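Glucose-6-phosphate isomerase (Chlamydia trachomatis D/UW-3/CX, PDB 6OTU) catalyses the reversible isomerisation of glucose-6-phosphate to fructose-6-phosphate, working as an assembly of two identical chains. Local coordinates at residues 24-29 and 64-69; 167-172 and 342-347; 407-412 and 421-426. All blocks are in the same frame, centred on the assembly; numbering follows the deposited sequence.

Interaction 1: 24-29 and 64-69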
ATOM      1  N   GLN A  24       6.100  -2.854 -31.667  1.00 37.08           N
ATOM      2  CA  GLN A  24       7.371  -2.232 -31.310  1.00 40.90           C
ATOM      3  C   GLN A  24       7.633  -1.007 -32.168  1.00 37.02           C
ATOM      4  O   GLN A  24       8.175  -0.017 -31.678  1.00 35.23           O
ATOM      5  CB  GLN A  24       8.517  -3.235 -31.444  1.00 42.58           C
ATOM      6  CG  GLN A  24       8.493  -4.315 -30.372  1.00 51.99           C
ATOM      7  CD  GLN A  24       9.621  -5.322 -30.515  1.00 59.50           C
ATOM      8  OE1 GLN A  24       9.984  -5.722 -31.630  1.00 64.92           O
ATOM      9  NE2 GLN A  24      10.181  -5.740 -29.383  1.00 57.77           N
ATOM     10  N   GLU A  25       7.236  -1.052 -33.445  1.00 37.39           N
ATOM     11  CA  GLU A  25       7.311   0.136 -34.298  1.00 39.36           C
ATOM     12  C   GLU A  25       6.353   1.220 -33.824  1.00 36.63           C
ATOM     13  O   GLU A  25       6.708   2.398 -33.792  1.00 39.68           O
ATOM     14  CB  GLU A  25       7.011  -0.239 -35.749  1.00 35.26           C
ATOM     15  CG  GLU A  25       7.587  -1.578 -36.142  1.00 47.36           C
ATOM     16  CD  GLU A  25       7.701  -1.760 -37.636  1.00 55.90           C
ATOM     17  OE1 GLU A  25       8.493  -2.632 -38.062  1.00 52.72           O
ATOM     18  OE2 GLU A  25       7.002  -1.032 -38.380  1.00 63.83           O
ATOM     19  N   MET A  26       5.141   0.835 -33.438  1.00 44.21           N
ATOM     20  CA  MET A  26       4.164   1.814 -32.979  1.00 44.05           C
ATOM     21  C   MET A  26       4.592   2.453 -31.667  1.00 32.43           C
ATOM     22  O   MET A  26       4.390   3.657 -31.465  1.00 35.29           O
ATOM     23  CB  MET A  26       2.789   1.154 -32.834  1.00 45.61           C
ATOM     24  CG  MET A  26       2.256   0.580 -34.114  1.00 46.41           C
ATOM     25  SD  MET A  26       0.661  -0.236 -33.911  1.00 45.37           S
ATOM     26  CE  MET A  26       0.753  -1.361 -35.310  1.00 34.57           C
ATOM     27  N   ALA A  27       5.204   1.671 -30.775  1.00 32.00           N
ATOM     28  CA  ALA A  27       5.638   2.193 -29.483  1.00 29.65           C
ATOM     29  C   ALA A  27       6.676   3.306 -29.600  1.00 39.53           C
ATOM     30  O   ALA A  27       6.908   4.013 -28.614  1.00 44.36           O
ATOM     31  CB  ALA A  27       6.204   1.058 -28.613  1.00 29.05           C
ATOM     32  N   LEU A  28       7.317   3.465 -30.765  1.00 30.96           N
ATOM     33  CA  LEU A  28       8.279   4.550 -30.962  1.00 39.96           C
ATOM     34  C   LEU A  28       7.628   5.923 -30.838  1.00 44.52           C
ATOM     35  O   LEU A  28       8.257   6.880 -30.359  1.00 32.72           O
ATOM     36  CB  LEU A  28       8.928   4.437 -32.340  1.00 39.19           C
ATOM     37  CG  LEU A  28      10.011   3.396 -32.534  1.00 37.99           C
ATOM     38  CD1 LEU A  28      10.673   3.680 -33.848  1.00 33.62           C
ATOM     39  CD2 LEU A  28      10.980   3.507 -31.390  1.00 36.74           C
ATOM     40  N   HIS A  29       6.392   6.055 -31.329  1.00 43.84           N
ATOM     41  CA  HIS A  29       5.692   7.340 -31.386  1.00 38.53           C
ATOM     42  C   HIS A  29       4.247   7.132 -30.968  1.00 36.96           C
ATOM     43  O   HIS A  29       3.325   7.172 -31.797  1.00 32.70           O
ATOM     44  CB  HIS A  29       5.786   7.940 -32.786  1.00 39.97           C
ATOM     45  CG  HIS A  29       7.149   7.824 -33.384  1.00 52.83           C
ATOM     46  ND1 HIS A  29       7.443   6.943 -34.400  1.00 59.48           N
ATOM     47  CD2 HIS A  29       8.307   8.465 -33.091  1.00 59.45           C
ATOM     48  CE1 HIS A  29       8.724   7.052 -34.713  1.00 64.49           C
ATOM     49  NE2 HIS A  29       9.271   7.968 -33.933  1.00 58.68           N
ATOM     50  N   ASP A  64      -4.080   4.285 -30.119  1.00 42.49           N
ATOM     51  CA  ASP A  64      -4.935   4.665 -31.236  1.00 38.11           C
ATOM     52  C   ASP A  64      -5.380   3.390 -31.948  1.00 42.37           C
ATOM     53  O   ASP A  64      -5.032   2.276 -31.537  1.00 31.56           O
ATOM     54  CB  ASP A  64      -4.218   5.638 -32.189  1.00 39.24           C
ATOM     55  CG  ASP A  64      -2.866   5.100 -32.685  1.00 45.91           C
ATOM     56  OD1 ASP A  64      -2.627   3.882 -32.576  1.00 44.30           O
ATOM     57  OD2 ASP A  64      -2.046   5.890 -33.207  1.00 50.55           O
ATOM     58  N   ASP A  65      -6.150   3.560 -33.036  1.00 33.29           N
ATOM     59  CA  ASP A  65      -6.785   2.413 -33.684  1.00 33.48           C
ATOM     60  C   ASP A  65      -5.756   1.422 -34.232  1.00 45.87           C
ATOM     61  O   ASP A  65      -5.954   0.202 -34.154  1.00 43.68           O
ATOM     62  CB  ASP A  65      -7.723   2.917 -34.790  1.00 34.77           C
ATOM     63  CG  ASP A  65      -8.969   3.590 -34.220  1.00 41.62           C
ATOM     64  OD1 ASP A  65      -9.142   3.562 -32.974  1.00 46.29           O
ATOM     65  OD2 ASP A  65      -9.774   4.136 -34.993  1.00 43.88           O
ATOM     66  N   ARG A  66      -4.654   1.932 -34.794  1.00 43.95           N
ATOM     67  CA  ARG A  66      -3.573   1.077 -35.283  1.00 37.26           C
ATOM     68  C   ARG A  66      -3.047   0.176 -34.173  1.00 35.61           C
ATOM     69  O   ARG A  66      -2.906  -1.041 -34.346  1.00 37.88           O
ATOM     70  CB  ARG A  66      -2.450   1.957 -35.842  1.00 43.53           C
ATOM     71  CG  ARG A  66      -1.290   1.221 -36.482  1.00 54.74           C
ATOM     72  CD  ARG A  66      -0.377   2.153 -37.300  1.00 58.35           C
ATOM     73  NE  ARG A  66       0.342   3.115 -36.463  1.00 58.91           N
ATOM     74  CZ  ARG A  66       1.664   3.257 -36.456  1.00 53.65           C
ATOM     75  NH1 ARG A  66       2.412   2.491 -37.242  1.00 56.61           N
ATOM     76  NH2 ARG A  66       2.236   4.164 -35.669  1.00 46.01           N
ATOM     77  N   CYS A  67      -2.764   0.773 -33.017  1.00 34.56           N
ATOM     78  CA  CYS A  67      -2.251   0.047 -31.861  1.00 38.61           C
ATOM     79  C   CYS A  67      -3.239  -1.014 -31.362  1.00 37.60           C
ATOM     80  O   CYS A  67      -2.851  -2.153 -31.058  1.00 36.86           O
ATOM     81  CB  CYS A  67      -1.939   1.068 -30.766  1.00 36.46           C
ATOM     82  SG  CYS A  67      -1.631   0.385 -29.176  1.00 45.82           S
ATOM     83  N   LEU A  68      -4.521  -0.656 -31.270  1.00 34.10           N
ATOM     84  CA  LEU A  68      -5.541  -1.586 -30.803  1.00 33.46           C
ATOM     85  C   LEU A  68      -5.804  -2.712 -31.802  1.00 34.75           C
ATOM     86  O   LEU A  68      -6.207  -3.806 -31.393  1.00 39.58           O
ATOM     87  CB  LEU A  68      -6.843  -0.829 -30.505  1.00 34.98           C
ATOM     88  CG  LEU A  68      -6.747   0.198 -29.364  1.00 33.55           C
ATOM     89  CD1 LEU A  68      -7.895   1.190 -29.449  1.00 31.29           C
ATOM     90  CD2 LEU A  68      -6.709  -0.476 -27.993  1.00 29.65           C
ATOM     91  N   GLU A  69      -5.604  -2.480 -33.105  1.00 35.48           N
ATOM     92  CA  GLU A  69      -5.760  -3.589 -34.041  1.00 37.41           C
ATOM     93  C   GLU A  69      -4.647  -4.607 -33.845  1.00 40.40           C
ATOM     94  O   GLU A  69      -4.894  -5.818 -33.842  1.00 41.43           O
ATOM     95  CB  GLU A  69      -5.795  -3.089 -35.486  1.00 33.30           C
TER
HETATM   96  O   HOH W   1       5.181   1.024 -38.546  0.50 53.91           O
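Met26 lies against Arg66 and Cys67 where the end of helix 18-26 packs on the first turn of helix 65-77, a helix-helix contact at the periphery of the phosphoglucose isomerase chain, about 29 Å from its centre and far from the annotated sites. The two backbones come nearest at Met26 and Cys67, whose CA atoms are 6.7 Å apart.

Apolar packing involves the end of the methionine. The Met26 side chain runs extended beyond CG, which carries its thioether past the guanidinium to the helix backbone at Cys67 and to Arg66 CG. There SD lies 3.6 Å from Cys67 CA, and the terminal methyl CE reaches Arg66 CG at 3.5 Å. The two chains cross obliquely, Arg66 CG lying against SD and CE.

A separate van der Waals contact involves the charged group. Arg66 has CG anti to its amide nitrogen (chi1 -176°) and then bends at chi3, folding the guanidinium back over the start of the methionine; Met26 CG sits 3.6 Å above its plane, over the centre. Trp323 of helix 313-327 touches Cys67, and Leu327 of the same helix touches Ala27, so a third helix borders both segments.

Polar bonds hold the two ends in shape without joining them directly. Asp64 is the N-cap of helix 65-77, its OD1 accepting from Cys67 N at 3.1 Å. On the other segment a type I turn spans Met26 to His29. A water in the guanidinium plane links the opposite charges, donating to Glu25 OE2 at 2.8 Å and accepting a weak bond from Arg66 NH1 at 3.4 Å.

Interaction 2: 167-172 and 342-347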
ATOM      1  N   MET A 167     -12.678  -8.463   0.225  1.00 30.73           N
ATOM      2  CA  MET A 167     -14.084  -8.630  -0.119  1.00 34.90           C
ATOM      3  C   MET A 167     -14.987  -8.268   1.056  1.00 30.84           C
ATOM      4  O   MET A 167     -16.058  -7.692   0.858  1.00 37.73           O
ATOM      5  CB  MET A 167     -14.344 -10.068  -0.602  1.00 30.95           C
ATOM      6  CG  MET A 167     -13.780 -10.385  -2.010  1.00 31.25           C
ATOM      7  SD  MET A 167     -14.256  -9.213  -3.336  1.00 36.82           S
ATOM      8  CE  MET A 167     -12.791  -8.164  -3.415  1.00 36.81           C
ATOM      9  N   TYR A 168     -14.563  -8.586   2.282  1.00 30.59           N
ATOM     10  CA  TYR A 168     -15.368  -8.265   3.452  1.00 33.06           C
ATOM     11  C   TYR A 168     -15.579  -6.753   3.573  1.00 39.50           C
ATOM     12  O   TYR A 168     -16.711  -6.283   3.749  1.00 38.38           O
ATOM     13  CB  TYR A 168     -14.719  -8.841   4.722  1.00 36.42           C
ATOM     14  CG  TYR A 168     -15.311  -8.228   5.968  1.00 37.24           C
ATOM     15  CD1 TYR A 168     -16.554  -8.627   6.433  1.00 42.29           C
ATOM     16  CD2 TYR A 168     -14.664  -7.201   6.635  1.00 34.35           C
ATOM     17  CE1 TYR A 168     -17.124  -8.036   7.544  1.00 42.41           C
ATOM     18  CE2 TYR A 168     -15.222  -6.603   7.743  1.00 38.10           C
ATOM     19  CZ  TYR A 168     -16.456  -7.017   8.195  1.00 40.72           C
ATOM     20  OH  TYR A 168     -17.019  -6.417   9.314  1.00 46.75           O
ATOM     21  N   PHE A 169     -14.500  -5.968   3.464  1.00 36.41           N
ATOM     22  CA  PHE A 169     -14.672  -4.518   3.520  1.00 37.73           C
ATOM     23  C   PHE A 169     -15.390  -3.978   2.287  1.00 39.10           C
ATOM     24  O   PHE A 169     -16.054  -2.939   2.371  1.00 37.12           O
ATOM     25  CB  PHE A 169     -13.324  -3.823   3.713  1.00 34.98           C
ATOM     26  CG  PHE A 169     -12.762  -4.011   5.090  1.00 40.02           C
ATOM     27  CD1 PHE A 169     -13.128  -3.165   6.127  1.00 36.03           C
ATOM     28  CD2 PHE A 169     -11.907  -5.072   5.367  1.00 30.76           C
ATOM     29  CE1 PHE A 169     -12.621  -3.363   7.404  1.00 39.63           C
ATOM     30  CE2 PHE A 169     -11.401  -5.266   6.645  1.00 30.65           C
ATOM     31  CZ  PHE A 169     -11.755  -4.419   7.657  1.00 30.99           C
ATOM     32  N   ALA A 170     -15.291  -4.661   1.146  1.00 36.70           N
ATOM     33  CA  ALA A 170     -16.010  -4.182  -0.034  1.00 33.75           C
ATOM     34  C   ALA A 170     -17.514  -4.254   0.179  1.00 32.30           C
ATOM     35  O   ALA A 170     -18.258  -3.370  -0.262  1.00 32.83           O
ATOM     36  CB  ALA A 170     -15.620  -4.994  -1.265  1.00 34.41           C
ATOM     37  N   MET A 171     -17.971  -5.300   0.851  1.00 32.00           N
ATOM     38  CA  MET A 171     -19.391  -5.545   1.023  1.00 38.49           C
ATOM     39  C   MET A 171     -19.952  -4.938   2.294  1.00 43.61           C
ATOM     40  O   MET A 171     -21.183  -4.859   2.426  1.00 47.69           O
ATOM     41  CB  MET A 171     -19.661  -7.049   1.042  1.00 33.26           C
ATOM     42  CG  MET A 171     -19.375  -7.727  -0.252  1.00 31.96           C
ATOM     43  SD  MET A 171     -19.610  -9.510  -0.104  1.00 39.85           S
ATOM     44  CE  MET A 171     -18.619  -9.992  -1.510  1.00 36.81           C
ATOM     45  N   GLN A 172     -19.081  -4.549   3.233  1.00 37.45           N
ATOM     46  CA  GLN A 172     -19.523  -4.025   4.520  1.00 34.81           C
ATOM     47  C   GLN A 172     -20.538  -2.889   4.370  1.00 40.43           C
ATOM     48  O   GLN A 172     -21.463  -2.779   5.176  1.00 39.51           O
ATOM     49  CB  GLN A 172     -18.297  -3.562   5.299  1.00 35.15           C
ATOM     50  CG  GLN A 172     -18.478  -3.371   6.776  1.00 37.05           C
ATOM     51  CD  GLN A 172     -17.202  -2.823   7.416  1.00 44.43           C
ATOM     52  OE1 GLN A 172     -16.606  -1.856   6.922  1.00 43.01           O
ATOM     53  NE2 GLN A 172     -16.770  -3.445   8.509  1.00 39.46           N
ATOM     54  N   LEU A 342     -13.352  -0.228  -1.054  1.00 36.42           N
ATOM     55  CA  LEU A 342     -12.216  -0.882  -1.693  1.00 31.13           C
ATOM     56  C   LEU A 342     -10.875  -0.524  -1.040  1.00 33.49           C
ATOM     57  O   LEU A 342      -9.829  -0.623  -1.696  1.00 30.32           O
ATOM     58  CB  LEU A 342     -12.194  -0.540  -3.187  1.00 31.06           C
ATOM     59  CG  LEU A 342     -13.381  -1.140  -3.971  1.00 34.20           C
ATOM     60  CD1 LEU A 342     -13.407  -0.730  -5.463  1.00 33.50           C
ATOM     61  CD2 LEU A 342     -13.392  -2.661  -3.828  1.00 29.04           C
ATOM     62  N   LYS A 343     -10.882  -0.115   0.236  1.00 34.69           N
ATOM     63  CA  LYS A 343      -9.636   0.290   0.886  1.00 40.70           C
ATOM     64  C   LYS A 343      -8.604  -0.831   0.900  1.00 36.10           C
ATOM     65  O   LYS A 343      -7.399  -0.553   0.864  1.00 40.16           O
ATOM     66  CB  LYS A 343      -9.914   0.784   2.313  1.00 49.63           C
ATOM     67  CG  LYS A 343      -9.172   2.078   2.633  1.00 67.53           C
ATOM     68  CD  LYS A 343     -10.013   3.099   3.417  1.00 79.75           C
ATOM     69  CE  LYS A 343     -10.202   2.704   4.887  1.00 85.01           C
ATOM     70  NZ  LYS A 343     -11.025   3.710   5.643  1.00 83.96           N
ATOM     71  N   TYR A 344      -9.032  -2.097   0.937  1.00 32.43           N
ATOM     72  CA  TYR A 344      -8.080  -3.203   0.977  1.00 33.02           C
ATOM     73  C   TYR A 344      -7.949  -3.931  -0.351  1.00 29.87           C
ATOM     74  O   TYR A 344      -7.243  -4.944  -0.418  1.00 32.20           O
ATOM     75  CB  TYR A 344      -8.447  -4.205   2.078  1.00 38.59           C
ATOM     76  CG  TYR A 344      -8.510  -3.611   3.467  1.00 46.10           C
ATOM     77  CD1 TYR A 344      -7.390  -3.577   4.294  1.00 46.92           C
ATOM     78  CD2 TYR A 344      -9.697  -3.068   3.945  1.00 52.96           C
ATOM     79  CE1 TYR A 344      -7.466  -3.030   5.572  1.00 51.09           C
ATOM     80  CE2 TYR A 344      -9.780  -2.516   5.199  1.00 55.19           C
ATOM     81  CZ  TYR A 344      -8.672  -2.498   6.012  1.00 55.34           C
ATOM     82  OH  TYR A 344      -8.801  -1.932   7.261  1.00 57.31           O
ATOM     83  N   PHE A 345      -8.584  -3.432  -1.414  1.00 32.97           N
ATOM     84  CA  PHE A 345      -8.590  -4.151  -2.688  1.00 30.07           C
ATOM     85  C   PHE A 345      -7.225  -4.114  -3.376  1.00 35.97           C
ATOM     86  O   PHE A 345      -6.801  -5.115  -3.966  1.00 41.80           O
ATOM     87  CB  PHE A 345      -9.668  -3.571  -3.596  1.00 31.76           C
ATOM     88  CG  PHE A 345      -9.937  -4.383  -4.827  1.00 28.56           C
ATOM     89  CD1 PHE A 345     -10.192  -5.744  -4.737  1.00 33.02           C
ATOM     90  CD2 PHE A 345      -9.971  -3.777  -6.074  1.00 31.52           C
ATOM     91  CE1 PHE A 345     -10.459  -6.505  -5.875  1.00 31.57           C
ATOM     92  CE2 PHE A 345     -10.244  -4.518  -7.226  1.00 30.42           C
ATOM     93  CZ  PHE A 345     -10.489  -5.895  -7.121  1.00 30.98           C
ATOM     94  N   THR A 346      -6.522  -2.977  -3.317  1.00 35.56           N
ATOM     95  CA  THR A 346      -5.219  -2.869  -3.978  1.00 36.24           C
ATOM     96  C   THR A 346      -4.184  -3.804  -3.349  1.00 37.06           C
ATOM     97  O   THR A 346      -3.332  -4.365  -4.051  1.00 35.09           O
ATOM     98  CB  THR A 346      -4.728  -1.419  -3.931  1.00 37.39           C
ATOM     99  OG1 THR A 346      -5.611  -0.587  -4.696  1.00 35.84           O
ATOM    100  CG2 THR A 346      -3.329  -1.294  -4.513  1.00 36.73           C
ATOM    101  N   ALA A 347      -4.231  -3.977  -2.030  1.00 27.80           N
ATOM    102  CA  ALA A 347      -3.302  -4.897  -1.388  1.00 27.81           C
ATOM    103  C   ALA A 347      -3.495  -6.312  -1.912  1.00 35.43           C
ATOM    104  O   ALA A 347      -2.519  -7.020  -2.190  1.00 39.35           O
ATOM    105  CB  ALA A 347      -3.476  -4.853   0.131  1.00 28.01           C
TER
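Helix 162-172 meets the entry into helix 345-357 through residues 167-170: the backbones are nearest at Ala170 and Leu342, 5.3 Å between CA atoms, and diverge to 7.5 Å between the CA atoms of Met167 and Phe345. The contact brings a helix that follows strand 151-155 of the parallel sheet against the segment that follows strand 332-337 of the mixed sheet.

The aromatic pair Phe169 and Tyr344 covers most area. Tyr344 CE2 stands 3.2 Å above the Phe169 ring, over its centre, while the opposite face carries Tyr168 CD2 near the rim, which should restrict rotation of the ring. The Phe169 and Tyr344 planes are inclined at 37°, with centroids 4.2 Å apart, an oblique packing. Ala170 CB meets Leu342 CD2 at 4.1 Å. The Met167 side chain starts away from the other segment, but bends at chi2 (-52°) and chi3 bring CE to 3.8 Å from Phe345 CE1. Behind these residues, Leu281 and Ala469 touch Met167, and Ile404 and Leu472 touch Leu342.

With no hydrogen bond across the segments, the join between helix 162-172 and the residues leading into helix 345-357 rests on van der Waals packing, the Met167, Ala170, Leu342 and Phe345 contacts being buried, the aromatic pair partly exposed.

Interaction 3: 407-412 and 421-426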
ATOM      1  N   LEU A 407     -20.827   5.496  -9.266  1.00 38.53           N
ATOM      2  CA  LEU A 407     -21.751   6.621  -9.340  1.00 39.68           C
ATOM      3  C   LEU A 407     -22.464   6.894  -8.017  1.00 44.49           C
ATOM      4  O   LEU A 407     -22.975   8.004  -7.827  1.00 39.18           O
ATOM      5  CB  LEU A 407     -22.796   6.374 -10.434  1.00 35.19           C
ATOM      6  CG  LEU A 407     -22.206   6.150 -11.831  1.00 41.73           C
ATOM      7  CD1 LEU A 407     -23.312   5.960 -12.854  1.00 33.96           C
ATOM      8  CD2 LEU A 407     -21.288   7.293 -12.255  1.00 40.61           C
ATOM      9  N   HIS A 408     -22.518   5.919  -7.103  1.00 43.78           N
ATOM     10  CA  HIS A 408     -23.329   6.047  -5.902  1.00 42.13           C
ATOM     11  C   HIS A 408     -22.626   5.422  -4.719  1.00 41.06           C
ATOM     12  O   HIS A 408     -21.876   4.455  -4.862  1.00 39.10           O
ATOM     13  CB  HIS A 408     -24.696   5.380  -6.062  1.00 42.45           C
ATOM     14  CG  HIS A 408     -25.558   6.042  -7.075  1.00 38.78           C
ATOM     15  ND1 HIS A 408     -26.201   7.236  -6.830  1.00 42.88           N
ATOM     16  CD2 HIS A 408     -25.862   5.700  -8.347  1.00 39.96           C
ATOM     17  CE1 HIS A 408     -26.865   7.599  -7.911  1.00 41.75           C
ATOM     18  NE2 HIS A 408     -26.684   6.680  -8.842  1.00 42.70           N
ATOM     19  N   ASN A 409     -22.889   5.978  -3.542  1.00 43.10           N
ATOM     20  CA  ASN A 409     -22.274   5.432  -2.346  1.00 36.85           C
ATOM     21  C   ASN A 409     -23.022   4.179  -1.879  1.00 38.23           C
ATOM     22  O   ASN A 409     -24.135   3.860  -2.335  1.00 34.11           O
ATOM     23  CB  ASN A 409     -22.204   6.493  -1.244  1.00 38.67           C
ATOM     24  CG  ASN A 409     -23.568   6.999  -0.811  1.00 39.05           C
ATOM     25  OD1 ASN A 409     -24.390   6.241  -0.285  1.00 44.51           O
ATOM     26  ND2 ASN A 409     -23.804   8.302  -0.994  1.00 37.11           N
ATOM     27  N   GLN A 410     -22.383   3.445  -0.966  1.00 32.72           N
ATOM     28  CA  GLN A 410     -22.976   2.218  -0.451  1.00 34.43           C
ATOM     29  C   GLN A 410     -23.935   2.478   0.702  1.00 37.22           C
ATOM     30  O   GLN A 410     -24.964   1.805   0.817  1.00 39.17           O
ATOM     31  CB  GLN A 410     -21.886   1.250   0.013  1.00 32.21           C
ATOM     32  CG  GLN A 410     -21.073   0.624  -1.090  1.00 42.10           C
ATOM     33  CD  GLN A 410     -20.019  -0.322  -0.531  1.00 46.40           C
ATOM     34  OE1 GLN A 410     -19.049   0.113   0.095  1.00 43.29           O
ATOM     35  NE2 GLN A 410     -20.226  -1.623  -0.723  1.00 41.55           N
ATOM     36  N   ARG A 411     -23.633   3.447   1.561  1.00 34.89           N
ATOM     37  CA  ARG A 411     -24.280   3.491   2.860  1.00 33.96           C
ATOM     38  C   ARG A 411     -25.446   4.462   2.940  1.00 40.55           C
ATOM     39  O   ARG A 411     -26.096   4.518   3.985  1.00 40.05           O
ATOM     40  CB  ARG A 411     -23.254   3.831   3.931  1.00 33.84           C
ATOM     41  CG  ARG A 411     -22.242   2.718   4.110  1.00 38.90           C
ATOM     42  CD  ARG A 411     -21.242   3.095   5.142  1.00 33.21           C
ATOM     43  NE  ARG A 411     -20.098   2.205   5.117  1.00 33.64           N
ATOM     44  CZ  ARG A 411     -19.889   1.243   6.010  1.00 36.72           C
ATOM     45  NH1 ARG A 411     -20.761   1.049   6.992  1.00 35.38           N
ATOM     46  NH2 ARG A 411     -18.804   0.480   5.924  1.00 36.21           N
ATOM     47  N   GLY A 412     -25.715   5.229   1.884  1.00 34.82           N
ATOM     48  CA  GLY A 412     -26.878   6.094   1.850  1.00 35.56           C
ATOM     49  C   GLY A 412     -26.760   7.417   2.576  1.00 36.02           C
ATOM     50  O   GLY A 412     -27.765   8.124   2.676  1.00 38.97           O
ATOM     51  N   SER A 421     -23.892  16.555  -4.568  1.00 44.15           N
ATOM     52  CA  SER A 421     -23.611  15.628  -3.492  1.00 40.30           C
ATOM     53  C   SER A 421     -22.131  15.266  -3.488  1.00 40.21           C
ATOM     54  O   SER A 421     -21.415  15.440  -4.480  1.00 38.57           O
ATOM     55  CB  SER A 421     -24.454  14.369  -3.642  1.00 40.71           C
ATOM     56  OG  SER A 421     -23.853  13.493  -4.581  1.00 45.46           O
ATOM     57  N   SER A 422     -21.679  14.737  -2.347  1.00 42.43           N
ATOM     58  CA  SER A 422     -20.291  14.311  -2.211  1.00 36.19           C
ATOM     59  C   SER A 422     -19.986  13.071  -3.051  1.00 37.52           C
ATOM     60  O   SER A 422     -18.870  12.935  -3.559  1.00 45.80           O
ATOM     61  CB  SER A 422     -19.973  14.061  -0.735  1.00 39.63           C
ATOM     62  OG  SER A 422     -19.724  15.288  -0.056  1.00 42.37           O
ATOM     63  N   SER A 423     -20.948  12.160  -3.221  1.00 34.53           N
ATOM     64  CA  SER A 423     -20.757  11.095  -4.201  1.00 34.02           C
ATOM     65  C   SER A 423     -20.395  11.671  -5.569  1.00 36.95           C
ATOM     66  O   SER A 423     -19.473  11.177  -6.235  1.00 35.15           O
ATOM     67  CB  SER A 423     -22.011  10.220  -4.297  1.00 37.58           C
ATOM     68  OG  SER A 423     -22.161   9.404  -3.143  1.00 43.43           O
ATOM     69  N   GLN A 424     -21.084  12.742  -5.987  1.00 34.68           N
ATOM     70  CA  GLN A 424     -20.768  13.384  -7.263  1.00 39.15           C
ATOM     71  C   GLN A 424     -19.387  14.033  -7.232  1.00 37.88           C
ATOM     72  O   GLN A 424     -18.589  13.855  -8.156  1.00 44.66           O
ATOM     73  CB  GLN A 424     -21.847  14.413  -7.623  1.00 41.50           C
ATOM     74  CG  GLN A 424     -23.233  13.795  -7.762  1.00 36.00           C
ATOM     75  CD  GLN A 424     -24.346  14.833  -7.909  1.00 52.16           C
ATOM     76  OE1 GLN A 424     -24.378  15.855  -7.214  1.00 45.33           O
ATOM     77  NE2 GLN A 424     -25.266  14.568  -8.821  1.00 48.35           N
ATOM     78  N   LYS A 425     -19.079  14.784  -6.176  1.00 37.21           N
ATOM     79  CA  LYS A 425     -17.742  15.362  -6.068  1.00 35.50           C
ATOM     80  C   LYS A 425     -16.658  14.285  -6.130  1.00 36.54           C
ATOM     81  O   LYS A 425     -15.630  14.467  -6.790  1.00 33.34           O
ATOM     82  CB  LYS A 425     -17.630  16.174  -4.779  1.00 38.06           C
ATOM     83  CG  LYS A 425     -18.559  17.386  -4.706  1.00 39.28           C
ATOM     84  CD  LYS A 425     -18.377  18.112  -3.380  1.00 37.44           C
ATOM     85  CE  LYS A 425     -19.211  19.374  -3.310  1.00 38.66           C
ATOM     86  NZ  LYS A 425     -20.642  19.056  -3.111  1.00 38.48           N
ATOM     87  N   LEU A 426     -16.893  13.142  -5.479  1.00 33.30           N
ATOM     88  CA  LEU A 426     -15.960  12.022  -5.536  1.00 32.60           C
ATOM     89  C   LEU A 426     -15.705  11.560  -6.972  1.00 36.00           C
ATOM     90  O   LEU A 426     -14.550  11.437  -7.404  1.00 34.37           O
ATOM     91  CB  LEU A 426     -16.498  10.872  -4.691  1.00 32.43           C
ATOM     92  CG  LEU A 426     -15.627   9.628  -4.646  1.00 43.01           C
ATOM     93  CD1 LEU A 426     -14.343   9.948  -3.899  1.00 31.54           C
ATOM     94  CD2 LEU A 426     -16.393   8.467  -3.996  1.00 38.22           C
TER
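The carboxamide of Asn409 is the flat group that bridges to Ser423, working through its two polar ends. At one, ND2 donates to Ser423 OG at 2.9 Å with an N-H...O angle of 147°, the hydroxyl lying 22° out of the amide plane. At the other, OD1 accepts from Gly412 N at 2.7 Å, an Asx motif within the loop that follows strand 401-406; this donor is also tilted from the carbonyl plane.

The first torsion (chi1 62°) places Asn409 CG between the backbone N and the carbonyl carbon, and the rotation about CB-CG then directs OD1 to Gly412 N in its own loop and ND2 to Ser423 OG on helix 422-439. Ser423 OG also packs against Asn409 CB, 3.5 Å away. Leu407 O approaches Ser423 CB at 4.3 Å. Asp414 OD2 is a further hydrogen-bond partner of Ser423 OG, so the hydroxyl of this buried serine is gripped by both an amide and a carboxylate.

Beyond the bridge, the loop reaches the dimer interface: Asp190 of the second subunit packs on the Asn409 side chain, and its carboxylate takes hydrogen bonds from the backbone N atoms of Gln410 and Arg411. The contact thus fastens the first turn of a helix to an interface loop, away from the annotated sites.

That first turn is itself closed by a capping box. Ser421 OG accepts from Gln424 N at 3.2 Å, and in return Gln424 OE1 accepts from Ser421 N at 2.8 Å.

In the fold
From the N terminus the three contacts follow in series; none nests in or crosses another. Interaction 1 closes a short excursion of 34 residues, including the hairpin strands 48-51 and 54-57, and ties helix 18-26 to helix 65-77 at the periphery. Interaction 2 spans 169 residues, bringing helix 162-172 of the parallel-sheet region to helix 345-357, which follows strand 332-337 of the mixed sheet. Interaction 3 is local, folding the loop after strand 401-406 onto helix 422-439. Interactions 2 and 3, with centres about 17 Å apart, touch through a probable hydrogen bond from Gln410 NE2 to Ala170 O; interaction 1 stands apart, its nearest atoms about 21 Å from interaction 2.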